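Phosphoribosyl-aminoimidazole carboxylase (Aspergillus clavatus, PDB 3K5I) catalyses, as an N5-carboxyaminoimidazole ribonucleotide synthetase of the ATP-grasp type, the ATP-dependent carboxylation of 5-aminoimidazole ribonucleotide in purine biosynthesis. Local coordinates at residues 42-47 / 61-66; 299-304 / 376-381; 343-348 / 366-371; 350-353 / 359-362. All coordinates share one frame; numbering follows the deposited sequence. Where two conformers were deposited one is given.

Contact 1 of 4, residues 42-47 / 61-66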
# COMPACT_ATOMS: atom_id res chain seq x y z
N SER A 42 -6.62 -2.46 -2.27
CA SER A 42 -7.38 -2.56 -1.00
C SER A 42 -8.11 -3.89 -0.90
O SER A 42 -8.26 -4.38 0.19
CB SER A 42 -8.45 -1.46 -0.96
OG SER A 42 -7.83 -0.22 -0.67
N ALA A 43 -8.55 -4.46 -2.02
CA ALA A 43 -9.31 -5.70 -1.98
C ALA A 43 -8.47 -6.88 -1.53
O ALA A 43 -8.88 -7.76 -0.73
CB ALA A 43 -10.14 -5.91 -3.40
N ASN A 44 -7.25 -6.82 -2.01
CA ASN A 44 -6.19 -7.81 -1.85
C ASN A 44 -5.75 -7.91 -0.41
O ASN A 44 -5.42 -9.01 0.10
CB ASN A 44 -4.98 -7.38 -2.70
CG ASN A 44 -5.17 -7.67 -4.20
OD1 ASN A 44 -6.12 -8.36 -4.62
ND2 ASN A 44 -4.20 -7.19 -5.00
N ARG A 45 -5.74 -6.74 0.24
CA ARG A 45 -5.34 -6.76 1.65
C ARG A 45 -6.42 -7.48 2.49
O ARG A 45 -6.18 -8.02 3.56
CB ARG A 45 -5.18 -5.33 2.10
CG ARG A 45 -4.01 -4.61 1.40
CD ARG A 45 -3.00 -4.54 2.51
NE ARG A 45 -1.66 -4.22 2.02
CZ ARG A 45 -1.11 -3.04 2.31
NH1 ARG A 45 -1.77 -2.14 3.02
NH2 ARG A 45 0.09 -2.74 1.88
N LEU A 46 -7.66 -7.51 2.02
CA LEU A 46 -8.67 -8.22 2.78
C LEU A 46 -9.06 -9.60 2.18
O LEU A 46 -9.91 -10.32 2.71
CB LEU A 46 -9.87 -7.30 2.94
CG LEU A 46 -9.69 -6.01 3.71
CD1 LEU A 46 -11.16 -5.60 3.56
CD2 LEU A 46 -9.16 -6.17 5.16
N ASN A 47 -8.40 -9.98 1.07
CA ASN A 47 -8.66 -11.24 0.37
C ASN A 47 -10.09 -11.31 -0.19
O ASN A 47 -10.77 -12.35 -0.16
CB ASN A 47 -8.26 -12.46 1.18
CG ASN A 47 -6.89 -12.32 1.78
OD1 ASN A 47 -6.52 -13.05 2.72
ND2 ASN A 47 -6.11 -11.41 1.20
N LYS A 61 -6.22 -5.54 -13.42
CA LYS A 61 -6.15 -6.97 -13.68
C LYS A 61 -4.73 -7.41 -13.38
O LYS A 61 -4.56 -8.48 -12.82
CB LYS A 61 -6.44 -7.21 -15.15
CG LYS A 61 -7.89 -6.88 -15.51
CD LYS A 61 -8.06 -7.56 -16.92
CE LYS A 61 -9.55 -7.79 -17.23
NZ LYS A 61 -9.96 -6.95 -18.34
N GLN A 62 -3.78 -6.52 -13.72
CA GLN A 62 -2.37 -6.68 -13.50
C GLN A 62 -1.94 -7.13 -12.11
O GLN A 62 -0.88 -7.80 -12.00
CB GLN A 62 -1.58 -5.47 -13.95
CG GLN A 62 -1.77 -5.19 -15.42
CD GLN A 62 -0.90 -4.01 -15.81
OE1 GLN A 62 0.13 -3.69 -15.18
NE2 GLN A 62 -1.35 -3.30 -16.81
N ILE A 63 -2.79 -6.87 -11.12
CA ILE A 63 -2.51 -7.24 -9.71
C ILE A 63 -3.57 -8.10 -9.04
O ILE A 63 -3.80 -8.03 -7.83
CB ILE A 63 -2.18 -5.98 -8.82
CG1 ILE A 63 -3.38 -5.00 -8.77
CG2 ILE A 63 -1.04 -5.18 -9.48
CD1 ILE A 63 -3.37 -4.20 -7.46
N SER A 64 -4.23 -8.92 -9.84
CA SER A 64 -5.28 -9.78 -9.35
C SER A 64 -5.25 -10.98 -10.31
O SER A 64 -5.98 -11.03 -11.31
CB SER A 64 -6.57 -8.98 -9.58
OG SER A 64 -7.74 -9.77 -9.38
N ALA A 65 -4.40 -11.95 -10.02
CA ALA A 65 -4.23 -13.12 -10.88
C ALA A 65 -5.24 -14.21 -10.59
O ALA A 65 -4.88 -15.12 -9.84
CB ALA A 65 -2.84 -13.71 -10.64
N HIS A 66 -6.45 -14.14 -11.16
CA HIS A 66 -7.44 -15.21 -10.93
C HIS A 66 -8.27 -15.33 -12.20
O HIS A 66 -8.05 -14.55 -13.15
CB HIS A 66 -8.29 -14.91 -9.69
CG HIS A 66 -9.04 -13.62 -9.72
ND1 HIS A 66 -10.09 -13.43 -10.58
CD2 HIS A 66 -8.95 -12.48 -8.99
CE1 HIS A 66 -10.60 -12.22 -10.41
NE2 HIS A 66 -9.92 -11.62 -9.46
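Asn44 reaches across to the backbone of Ile63 with its amide nitrogen, and that one group carries most of the contact. ND2 of Asn44 donates to the carbonyl O of Ile63 at 3.0 Å, and the N-H points almost straight at its acceptor (165°). The donor lies nearly on the C=O axis of Ile63, at 167°, and the acceptor stays close to the amide plane of Asn44. In Asn44, CG stands anti to the carbonyl carbon (chi1 -77°), which carries the amide clear of its helix. The Ile63 side chain slants across the asparagine, and its CD1 comes within 4.0 Å of Asn44 ND2. Asn44 belongs to helix 34-46, which follows the glycine-rich turn after strand 26-30 of a parallel, Rossmann-like sheet in the preATP-grasp domain; a Schellman motif with Asn47 as its C' residue ends the helix. Residues 61-66 belong to the loop between strands 49-54 and 70-71; within it His66 NE2 bonds to the carbonyl of Val50. The second subunit lies against the same place: its Ile63 packs on Asn44, and its Glu41 forms a salt bridge with Arg45.

Contact 2 of 4, residues 299-304 / 376-381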
# COMPACT_ATOMS: atom_id res chain seq x y z
N THR A 299 -5.36 9.82 0.65
CA THR A 299 -5.85 9.03 1.80
C THR A 299 -5.06 7.77 2.14
O THR A 299 -5.06 7.25 3.31
CB THR A 299 -7.34 8.79 1.63
OG1 THR A 299 -7.58 8.15 0.35
CG2 THR A 299 -8.03 10.18 1.69
N ILE A 300 -4.38 7.26 1.11
CA ILE A 300 -3.56 6.06 1.26
C ILE A 300 -2.50 6.22 2.29
O ILE A 300 -2.40 5.47 3.24
CB ILE A 300 -2.85 5.70 -0.03
CG1 ILE A 300 -3.91 5.20 -1.01
CG2 ILE A 300 -2.02 4.47 0.27
CD1 ILE A 300 -3.45 4.71 -2.44
N GLU A 301 -1.69 7.26 2.15
CA GLU A 301 -0.68 7.39 3.19
C GLU A 301 -1.17 8.36 4.24
O GLU A 301 -0.60 8.46 5.35
CB GLU A 301 0.57 8.01 2.59
CG GLU A 301 1.23 7.11 1.54
CD GLU A 301 0.58 7.20 0.16
OE1 GLU A 301 -0.30 8.06 -0.06
OE2 GLU A 301 0.98 6.36 -0.69
N GLY A 302 -2.21 9.09 3.87
CA GLY A 302 -2.71 10.11 4.77
C GLY A 302 -3.63 9.78 5.91
O GLY A 302 -3.77 10.61 6.81
N CYS A 303 -4.29 8.63 5.83
CA CYS A 303 -5.24 8.21 6.86
C CYS A 303 -5.17 6.72 7.07
O CYS A 303 -4.63 6.04 6.21
CB CYS A 303 -6.66 8.43 6.38
SG CYS A 303 -7.09 9.97 5.51
N ALA A 304 -5.76 6.20 8.16
CA ALA A 304 -5.76 4.76 8.43
C ALA A 304 -6.57 4.00 7.42
O ALA A 304 -6.08 2.91 7.16
CB ALA A 304 -6.22 4.33 9.85
N HIS A 376 1.07 9.05 -9.55
CA HIS A 376 1.02 10.13 -8.57
C HIS A 376 2.05 9.87 -7.51
O HIS A 376 2.48 8.73 -7.34
CB HIS A 376 -0.36 10.39 -7.96
CG HIS A 376 -0.77 9.40 -6.90
ND1 HIS A 376 -1.60 8.33 -7.20
CD2 HIS A 376 -0.56 9.34 -5.56
CE1 HIS A 376 -1.87 7.66 -6.09
NE2 HIS A 376 -1.25 8.25 -5.08
N ILE A 377 2.47 10.95 -6.85
CA ILE A 377 3.47 10.89 -5.79
C ILE A 377 2.76 11.55 -4.64
O ILE A 377 2.10 12.60 -4.80
CB ILE A 377 4.63 11.85 -5.94
CG1 ILE A 377 5.22 11.71 -7.33
CG2 ILE A 377 5.70 11.56 -4.83
CD1 ILE A 377 5.47 10.26 -7.63
N THR A 378 2.89 10.92 -3.48
CA THR A 378 2.25 11.56 -2.35
C THR A 378 3.34 11.84 -1.32
O THR A 378 4.02 10.90 -0.90
CB THR A 378 1.12 10.70 -1.66
OG1 THR A 378 -0.04 10.66 -2.47
CG2 THR A 378 0.61 11.40 -0.40
N VAL A 379 3.45 13.09 -0.89
CA VAL A 379 4.46 13.39 0.16
C VAL A 379 3.84 13.82 1.52
O VAL A 379 2.96 14.70 1.61
CB VAL A 379 5.44 14.47 -0.36
CG1 VAL A 379 6.45 14.90 0.69
CG2 VAL A 379 6.14 13.93 -1.55
N THR A 380 4.27 13.17 2.60
CA THR A 380 3.70 13.52 3.92
C THR A 380 4.74 14.31 4.75
O THR A 380 5.90 14.45 4.37
CB THR A 380 3.44 12.22 4.67
OG1 THR A 380 4.66 11.47 4.68
CG2 THR A 380 2.48 11.37 3.91
N ALA A 381 4.34 14.81 5.90
CA ALA A 381 5.24 15.51 6.79
C ALA A 381 4.46 15.97 8.00
O ALA A 381 3.23 16.15 7.92
CB ALA A 381 6.04 16.59 6.13
O HOH W 1 -1.51 8.38 -2.34
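Glu301 comes over Thr378 because its chain bends at chi2 (82°) after CG has left CA anti to the carbonyl carbon, and the bend sets the carboxylate obliquely across the threonine. Thr378 has OG1 anti to its own carbonyl carbon (chi1 -73°), which turns the hydroxyl to the side the glutamate approaches from; OG1 and OE1 share a water there. OE1 of Glu301 rests 3.4 Å from CB of Thr378 and 3.5 Å from its CG2, while the bridging water makes the polar link. That water donates to Glu301 OE1 at 2.6 Å and accepts from Thr378 OG1 at 2.7 Å. It also bonds to His376 NE2, at 2.8 Å. Further along the strand the contact is apolar, with Thr380 CG2 lying 4.1 Å from Glu301 CB. His376, Thr378 and Thr380 all point to one face of strand 373-380, an inner strand of the large antiparallel sheet, and the short helix 299-302 sits on that face. The other carboxylate oxygen, OE2, probably bonds to Ser359 OG and His361 NE2 of the adjoining strand, and Arg328 of the second subunit takes the Glu301 carbonyl. With partners at both oxygens, the carboxylate is probably held against rotation; the water and the probable OE2 partners would tend to favour its charged form.

Contact 3 of 4, residues 343-348 / 366-371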
# COMPACT_ATOMS: atom_id res chain seq x y z
N ASP A 343 8.59 9.15 -22.41
CA ASP A 343 9.49 8.60 -21.37
C ASP A 343 9.43 9.45 -20.11
O ASP A 343 9.70 9.02 -18.99
CB ASP A 343 10.96 8.65 -21.85
CG ASP A 343 11.54 10.09 -21.91
OD1 ASP A 343 10.98 10.98 -22.59
OD2 ASP A 343 12.60 10.35 -21.29
N THR A 344 9.06 10.69 -20.43
CA THR A 344 8.88 11.83 -19.55
C THR A 344 8.24 11.40 -18.24
O THR A 344 8.84 11.53 -17.18
CB THR A 344 8.14 12.93 -20.36
OG1 THR A 344 8.81 13.12 -21.62
CG2 THR A 344 8.06 14.25 -19.61
N HIS A 345 7.04 10.85 -18.23
CA HIS A 345 6.62 10.47 -16.89
C HIS A 345 7.69 9.67 -16.12
O HIS A 345 7.68 9.68 -14.87
CB HIS A 345 5.28 9.66 -16.92
CG HIS A 345 5.37 8.39 -17.69
ND1 HIS A 345 5.52 8.37 -19.06
CD2 HIS A 345 5.31 7.09 -17.30
CE1 HIS A 345 5.56 7.12 -19.48
NE2 HIS A 345 5.43 6.32 -18.43
N LEU A 346 8.61 8.92 -16.75
CA LEU A 346 9.51 8.17 -15.86
C LEU A 346 10.55 8.97 -15.13
O LEU A 346 10.99 8.71 -14.01
CB LEU A 346 10.05 6.88 -16.45
CG LEU A 346 8.86 6.07 -16.95
CD1 LEU A 346 9.21 5.11 -18.06
CD2 LEU A 346 8.25 5.16 -15.85
N GLN A 347 10.88 10.03 -15.83
CA GLN A 347 11.83 10.96 -15.30
C GLN A 347 11.29 11.57 -13.99
O GLN A 347 12.02 11.76 -13.02
CB GLN A 347 11.84 12.20 -16.18
CG GLN A 347 12.09 12.03 -17.64
CD GLN A 347 12.52 13.38 -18.18
OE1 GLN A 347 12.50 13.61 -19.39
NE2 GLN A 347 12.95 14.26 -17.25
N ALA A 348 10.01 11.90 -13.96
CA ALA A 348 9.42 12.43 -12.73
C ALA A 348 9.44 11.41 -11.59
O ALA A 348 9.72 11.78 -10.46
CB ALA A 348 7.94 12.67 -12.94
N GLY A 366 0.86 2.01 -19.62
CA GLY A 366 1.36 1.85 -20.99
C GLY A 366 1.95 3.09 -21.60
O GLY A 366 2.80 3.75 -21.00
N ALA A 367 1.46 3.36 -22.81
CA ALA A 367 1.92 4.53 -23.53
C ALA A 367 1.45 5.75 -22.80
O ALA A 367 0.26 5.96 -22.62
CB ALA A 367 1.40 4.59 -24.93
N ALA A 368 2.44 6.55 -22.42
CA ALA A 368 2.20 7.79 -21.75
C ALA A 368 1.82 8.79 -22.87
O ALA A 368 2.69 9.11 -23.67
CB ALA A 368 3.51 8.24 -21.06
N LYS A 369 0.56 9.27 -22.90
CA LYS A 369 0.01 10.30 -23.82
C LYS A 369 0.07 11.70 -23.13
O LYS A 369 -0.08 11.88 -21.91
CB LYS A 369 -1.39 10.01 -24.41
CG LYS A 369 -1.49 9.58 -25.87
CD LYS A 369 -2.89 9.03 -26.19
CE LYS A 369 -3.75 9.84 -27.17
NZ LYS A 369 -4.99 9.11 -27.57
N PRO A 370 0.32 12.75 -23.88
CA PRO A 370 0.39 14.04 -23.20
C PRO A 370 -0.88 14.35 -22.41
O PRO A 370 -1.99 14.27 -22.92
CB PRO A 370 0.63 15.05 -24.33
CG PRO A 370 0.85 14.16 -25.62
CD PRO A 370 1.04 12.74 -25.17
N GLY A 371 -0.73 14.76 -21.15
CA GLY A 371 -1.93 15.09 -20.39
C GLY A 371 -2.48 13.82 -19.73
O GLY A 371 -3.36 13.94 -18.88
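His345 meets Ala368 where the first turn of helix 344-352 faces residues 366-371. Its CB points toward the loop and is still 4.7 Å from Ala368 CB. CG then takes the position between the backbone N and the carbonyl carbon (chi1 61°), which swings the ring off the helix and toward the loop. CG lies 3.9 Å from Ala368 CB. The next two atoms, ND1 and CE1, are modelled too near that same methyl to be believed, so every spacing between ring and methyl is doubtful; the ring is directed at the alanine, and no more can be said. NE2, at the tip, comes within 4.5 Å of the carbonyl O of Gly366. Against one face of the ring, toward its rim, lies CG of Leu346, 3.6 Å above the plane. Residues 366-371, part of the loop from strand 358-362 to strand 373-380, are flanked by Lys365 and Arg372, both of which line the pocket of the bound 5-aminoimidazole ribonucleotide, and the carbonyl of Ala367 accepts a bond from Arg372 NH1. His345 and Ala368 both pack on Met374 of strand 373-380, so the helix start, the loop and that strand come together around one methionine.

Contact 4 of 4, residues 350-353 / 359-362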
# COMPACT_ATOMS: atom_id res chain seq x y z
N GLU A 350 11.36 9.04 -11.21
CA GLU A 350 12.75 8.87 -10.88
C GLU A 350 13.22 9.94 -9.92
O GLU A 350 13.92 9.63 -8.97
CB GLU A 350 13.46 9.01 -12.19
CG GLU A 350 14.82 8.48 -12.08
CD GLU A 350 15.53 8.82 -13.36
OE1 GLU A 350 16.38 7.92 -13.53
OE2 GLU A 350 15.27 9.83 -14.09
N CYS A 351 12.82 11.18 -10.16
CA CYS A 351 13.17 12.26 -9.27
C CYS A 351 12.52 12.03 -7.91
O CYS A 351 13.14 12.29 -6.84
CB CYS A 351 12.56 13.51 -9.89
SG CYS A 351 12.76 14.88 -8.70
N ALA A 352 11.28 11.51 -7.95
CA ALA A 352 10.52 11.25 -6.72
C ALA A 352 11.27 10.25 -5.83
O ALA A 352 11.10 10.27 -4.60
CB ALA A 352 9.11 10.71 -7.06
N LEU A 353 12.07 9.37 -6.44
CA LEU A 353 12.78 8.38 -5.64
C LEU A 353 13.63 9.11 -4.62
O LEU A 353 13.99 8.58 -3.56
CB LEU A 353 13.72 7.56 -6.51
CG LEU A 353 13.08 6.45 -7.34
CD1 LEU A 353 14.22 5.95 -8.25
CD2 LEU A 353 12.49 5.34 -6.49
N SER A 359 5.76 8.98 -1.51
CA SER A 359 5.31 7.65 -1.84
C SER A 359 4.98 7.69 -3.32
O SER A 359 4.18 8.51 -3.74
CB SER A 359 4.09 7.30 -0.97
OG SER A 359 3.28 6.26 -1.49
N ILE A 360 5.62 6.79 -4.06
CA ILE A 360 5.41 6.75 -5.50
C ILE A 360 4.39 5.72 -5.98
O ILE A 360 4.46 4.59 -5.57
CB ILE A 360 6.73 6.45 -6.23
CG1 ILE A 360 7.81 7.51 -5.87
CG2 ILE A 360 6.44 6.22 -7.71
CD1 ILE A 360 9.32 7.22 -5.78
N HIS A 361 3.46 6.12 -6.85
CA HIS A 361 2.46 5.22 -7.37
C HIS A 361 2.43 5.40 -8.84
O HIS A 361 1.92 6.43 -9.31
CB HIS A 361 1.06 5.68 -6.88
CG HIS A 361 0.88 5.59 -5.40
ND1 HIS A 361 0.05 4.66 -4.82
CD2 HIS A 361 1.43 6.31 -4.38
CE1 HIS A 361 0.11 4.79 -3.50
NE2 HIS A 361 0.94 5.77 -3.21
N LEU A 362 2.90 4.39 -9.57
CA LEU A 362 2.83 4.42 -11.04
C LEU A 362 1.65 3.49 -11.33
O LEU A 362 1.47 2.43 -10.71
CB LEU A 362 4.08 3.77 -11.68
CG LEU A 362 5.28 4.67 -11.42
CD1 LEU A 362 6.64 4.01 -11.68
CD2 LEU A 362 5.08 5.92 -12.29
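Ile360 packs from its strand onto the last turn of helix 344-352, and the contact is first of all one of apolar side chains. CG1 of Ile360 stands anti to the carbonyl carbon (chi1 -57°), so that the longer branch runs toward the helix. The methyl of Ala352 meets this branch, its CB lying 3.7 Å from Ile360 CG1. Beyond it, the terminal CD1 of Ile360 is 3.8 Å from CD2 of Leu353, whose side chain crosses the isoleucine at about a right angle.

The second kind of contact is between side chain and backbone. CD1 of Ile360 sits against the junction of Ala352 and Leu353, 3.6 Å from the carbonyl C of Ala352 and equally far from N of Leu353. That nitrogen is already bonded to the Glu350 carbonyl O at 3.1 Å, so the methyl lies against an engaged peptide. In the fold, helix 344-352 is the connection between strand 331-337 and strand 358-362, which run parallel with strand 373-380 between them in the sheet, a beta-alpha-beta crossover. Helix 384-399 packs beside it, with Leu394 touching Ala352.

Polar bonds go to other partners: Ser359 and His361 turn their side chains to Glu301 of the same chain, and Leu362 O accepts from Asn47 ND2 of the second subunit. Arg313 of that subunit packs on Ile360 and makes a weak hydrogen bond to Leu353 O.

Overall arrangement
Contacts 2, 3 and 4 gather round the end of the large antiparallel sheet, while contact 1 belongs to the separate parallel sheet, its centre about 21 Å from that of contact 2. Contacts 2 and 4 lie on opposite faces of neighbouring strands 373-380 and 358-362: contact 2 turns mainly on a carboxylate and a water, contact 4 on apolar packing. They touch directly, through Glu301 and the strand 358-362. Contacts 3 and 4 use the two ends of helix 344-352, the first against a loop bordering the nucleotide pocket. Contacts 2, 3 and 4 are mostly buried; contact 1 is only partly so and relies on a single hydrogen bond from a side-chain amide. All four adjoin the second subunit, contact 3 through one residue only.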